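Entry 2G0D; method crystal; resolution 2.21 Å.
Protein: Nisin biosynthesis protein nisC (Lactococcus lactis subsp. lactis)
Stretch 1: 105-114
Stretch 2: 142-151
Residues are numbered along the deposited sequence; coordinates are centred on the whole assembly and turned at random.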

# COMPACT_ATOMS: atom_id res chain seq x y z
N LEU A 105 -15.06 -18.68 2.15
CA LEU A 105 -13.65 -18.39 2.41
C LEU A 105 -13.43 -16.97 2.94
O LEU A 105 -12.69 -16.78 3.90
CB LEU A 105 -12.81 -18.64 1.15
CG LEU A 105 -11.28 -18.46 1.25
CD1 LEU A 105 -10.67 -19.28 2.44
CD2 LEU A 105 -10.60 -18.82 -0.06
N LEU A 106 -14.07 -15.98 2.32
CA LEU A 106 -13.90 -14.58 2.74
C LEU A 106 -14.39 -14.35 4.19
O LEU A 106 -13.73 -13.66 4.96
CB LEU A 106 -14.60 -13.63 1.76
CG LEU A 106 -13.87 -13.41 0.42
CD1 LEU A 106 -14.78 -12.87 -0.69
CD2 LEU A 106 -12.69 -12.45 0.63
N ASP A 107 -15.54 -14.94 4.55
CA ASP A 107 -16.08 -14.88 5.91
C ASP A 107 -15.12 -15.43 6.97
O ASP A 107 -14.93 -14.81 8.01
CB ASP A 107 -17.44 -15.60 6.00
CG ASP A 107 -18.55 -14.84 5.31
OD1 ASP A 107 -18.37 -13.63 5.01
OD2 ASP A 107 -19.62 -15.44 5.07
N SER A 108 -14.52 -16.58 6.68
CA SER A 108 -13.47 -17.17 7.52
C SER A 108 -12.30 -16.23 7.68
O SER A 108 -11.81 -16.00 8.79
CB SER A 108 -12.96 -18.47 6.92
OG SER A 108 -14.03 -19.35 6.73
N LEU A 109 -11.82 -15.72 6.56
CA LEU A 109 -10.70 -14.77 6.57
C LEU A 109 -11.03 -13.56 7.43
O LEU A 109 -10.23 -13.16 8.25
CB LEU A 109 -10.29 -14.39 5.15
CG LEU A 109 -9.63 -15.51 4.34
CD1 LEU A 109 -9.64 -15.19 2.87
CD2 LEU A 109 -8.22 -15.81 4.85
N ASN A 110 -12.22 -12.99 7.24
CA ASN A 110 -12.67 -11.80 7.98
C ASN A 110 -12.76 -12.01 9.50
O ASN A 110 -12.32 -11.17 10.29
CB ASN A 110 -14.02 -11.32 7.44
CG ASN A 110 -13.91 -10.78 6.01
OD1 ASN A 110 -12.83 -10.47 5.53
ND2 ASN A 110 -15.06 -10.64 5.34
N ARG A 111 -13.34 -13.14 9.91
CA ARG A 111 -13.42 -13.49 11.32
C ARG A 111 -12.02 -13.71 11.89
O ARG A 111 -11.71 -13.24 12.98
CB ARG A 111 -14.32 -14.73 11.56
CG ARG A 111 -15.81 -14.54 11.12
CD ARG A 111 -16.30 -13.04 11.05
NE ARG A 111 -17.75 -12.95 10.88
CZ ARG A 111 -18.60 -12.50 11.80
NH1 ARG A 111 -18.18 -12.03 12.98
NH2 ARG A 111 -19.91 -12.50 11.54
N TYR A 112 -11.16 -14.39 11.15
CA TYR A 112 -9.78 -14.50 11.61
C TYR A 112 -9.13 -13.12 11.73
O TYR A 112 -8.46 -12.84 12.73
CB TYR A 112 -8.92 -15.47 10.77
CG TYR A 112 -7.44 -15.34 11.15
CD1 TYR A 112 -6.93 -15.91 12.33
CD2 TYR A 112 -6.58 -14.59 10.37
CE1 TYR A 112 -5.57 -15.74 12.68
CE2 TYR A 112 -5.25 -14.42 10.71
CZ TYR A 112 -4.75 -14.98 11.85
OH TYR A 112 -3.41 -14.76 12.12
N ILE A 113 -9.34 -12.26 10.73
CA ILE A 113 -8.76 -10.92 10.76
C ILE A 113 -9.20 -10.13 11.99
O ILE A 113 -8.36 -9.52 12.66
CB ILE A 113 -9.05 -10.10 9.48
CG1 ILE A 113 -8.28 -10.67 8.27
CG2 ILE A 113 -8.65 -8.64 9.70
CD1 ILE A 113 -8.82 -10.23 6.88
N GLU A 114 -10.51 -10.12 12.27
CA GLU A 114 -11.05 -9.44 13.43
C GLU A 114 -10.49 -10.00 14.74
O GLU A 114 -10.08 -9.22 15.61
CB GLU A 114 -12.59 -9.51 13.45
CG GLU A 114 -13.20 -8.87 14.72
CD GLU A 114 -14.65 -8.45 14.54
OE1 GLU A 114 -15.33 -8.91 13.59
OE2 GLU A 114 -15.10 -7.62 15.35
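Stretch 2 (142-151) GILSYLLLIN

Stretch 1 is helical throughout, and its helix runs on in both directions. Stretch 2 enters as a helix that is already under way at Gly-142 and finishes in a turn. The two helices run in roughly opposite directions. The angle between their N-to-C directions is 140°, with a signed crossing angle of -140°. Their axes come no closer than 12.0 Å, so contact is made by side chains. The total area buried is modest, 256 Å².

Gly-142 has no contact with stretch 1. Ile-143 is the first residue to touch it. Its CA lies 8.2 Å from the CA of Ile-113, and both side chains point toward the opposing stretch. Ile-143 CG2 packs 3.7 Å from Ile-113 CG2. Leu-144 and Ser-145 are out of reach.

Tyr-146 comes next, one helical turn after Ile-143, and it points toward stretch 1. With chi1 at 166° (t), it reaches Asn-110. Tyr-146 OH donates a hydrogen bond to Asn-110 OD1 at 2.7 Å, and this acceptor sits at the ring edge, near its plane. A water reinforces the link: it accepts from Asn-110 ND2 at 2.9 Å and donates to Tyr-146 OH at 3.1 Å. The polar group is bordered by apolar atoms. Leu-106 CD2 is 3.9 Å from Tyr-146 OH, and Ile-113 CD1 is 3.8 Å from Tyr-146 CE2.

Leu-147 CA is 8.3 Å from Asn-110 CA. Its CA-to-CB bond points sideways, but its end comes nearer, and Leu-147 CD2 lies 4.1 Å from Ile-113 CG2. A type I beta turn runs from Leu-147 to Ile-150, with Ile-150 N bonded to Leu-147 O at 2.9 Å. Leu-148 and Leu-149 make no contact. Ile-150 points toward stretch 1 again, placing Ile-150 CD1 3.6 Å from Asn-110 ND2. Asn-151 is exposed and out of reach.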

# COMPACT_ATOMS: atom_id res chain seq x y z
N GLY A 142 -2.72 -1.09 6.79
CA GLY A 142 -2.94 -1.97 5.65
C GLY A 142 -4.16 -2.87 5.82
O GLY A 142 -4.95 -3.04 4.90
N ILE A 143 -4.33 -3.44 7.01
CA ILE A 143 -5.52 -4.27 7.32
C ILE A 143 -6.80 -3.46 7.19
O ILE A 143 -7.76 -3.93 6.57
CB ILE A 143 -5.41 -4.93 8.71
CG1 ILE A 143 -4.36 -6.05 8.67
CG2 ILE A 143 -6.78 -5.49 9.18
CD1 ILE A 143 -4.05 -6.72 10.05
N LEU A 144 -6.81 -2.24 7.74
CA LEU A 144 -7.95 -1.32 7.63
C LEU A 144 -8.29 -0.98 6.17
O LEU A 144 -9.44 -0.84 5.80
CB LEU A 144 -7.68 -0.07 8.48
CG LEU A 144 -8.77 1.00 8.68
CD1 LEU A 144 -10.09 0.39 9.18
CD2 LEU A 144 -8.29 2.06 9.61
N SER A 145 -7.27 -0.87 5.33
CA SER A 145 -7.47 -0.57 3.90
C SER A 145 -8.42 -1.59 3.28
O SER A 145 -9.40 -1.23 2.61
CB SER A 145 -6.14 -0.59 3.14
OG SER A 145 -6.33 -0.10 1.82
N TYR A 146 -8.11 -2.88 3.51
CA TYR A 146 -8.97 -3.98 3.12
C TYR A 146 -10.33 -3.93 3.83
O TYR A 146 -11.37 -4.03 3.16
CB TYR A 146 -8.32 -5.36 3.37
CG TYR A 146 -9.35 -6.48 3.29
CD1 TYR A 146 -9.86 -6.91 2.06
CD2 TYR A 146 -9.84 -7.09 4.44
CE1 TYR A 146 -10.84 -7.92 1.98
CE2 TYR A 146 -10.83 -8.09 4.39
CZ TYR A 146 -11.33 -8.49 3.15
OH TYR A 146 -12.30 -9.49 3.09
N LEU A 147 -10.33 -3.78 5.15
CA LEU A 147 -11.60 -3.79 5.93
C LEU A 147 -12.61 -2.78 5.44
O LEU A 147 -13.79 -3.11 5.36
CB LEU A 147 -11.36 -3.63 7.45
CG LEU A 147 -10.63 -4.81 8.12
CD1 LEU A 147 -10.23 -4.44 9.57
CD2 LEU A 147 -11.45 -6.10 8.11
N LEU A 148 -12.14 -1.58 5.04
CA LEU A 148 -13.01 -0.49 4.60
C LEU A 148 -13.76 -0.73 3.28
O LEU A 148 -14.70 0.02 2.94
CB LEU A 148 -12.24 0.85 4.56
CG LEU A 148 -11.88 1.39 5.95
CD1 LEU A 148 -10.81 2.46 5.81
CD2 LEU A 148 -13.11 1.93 6.72
N LEU A 149 -13.39 -1.78 2.57
CA LEU A 149 -14.14 -2.26 1.41
C LEU A 149 -15.35 -3.12 1.79
O LEU A 149 -16.18 -3.41 0.93
CB LEU A 149 -13.23 -3.10 0.50
CG LEU A 149 -12.09 -2.37 -0.24
CD1 LEU A 149 -11.23 -3.41 -0.93
CD2 LEU A 149 -12.67 -1.32 -1.25
N ILE A 150 -15.42 -3.59 3.04
CA ILE A 150 -16.57 -4.38 3.46
C ILE A 150 -17.64 -3.44 4.02
O ILE A 150 -17.40 -2.73 4.99
CB ILE A 150 -16.19 -5.44 4.54
CG1 ILE A 150 -14.98 -6.28 4.11
CG2 ILE A 150 -17.37 -6.34 4.85
CD1 ILE A 150 -14.41 -7.11 5.26
N ASN A 151 -18.83 -3.47 3.42
CA ASN A 151 -19.93 -2.61 3.88
C ASN A 151 -20.78 -3.19 5.01
O ASN A 151 -21.59 -2.50 5.60
CB ASN A 151 -20.80 -2.15 2.70
CG ASN A 151 -20.01 -1.38 1.64
OD1 ASN A 151 -20.05 -1.73 0.47
ND2 ASN A 151 -19.29 -0.35 2.06
O HOH W 1 -15.27 -10.05 2.54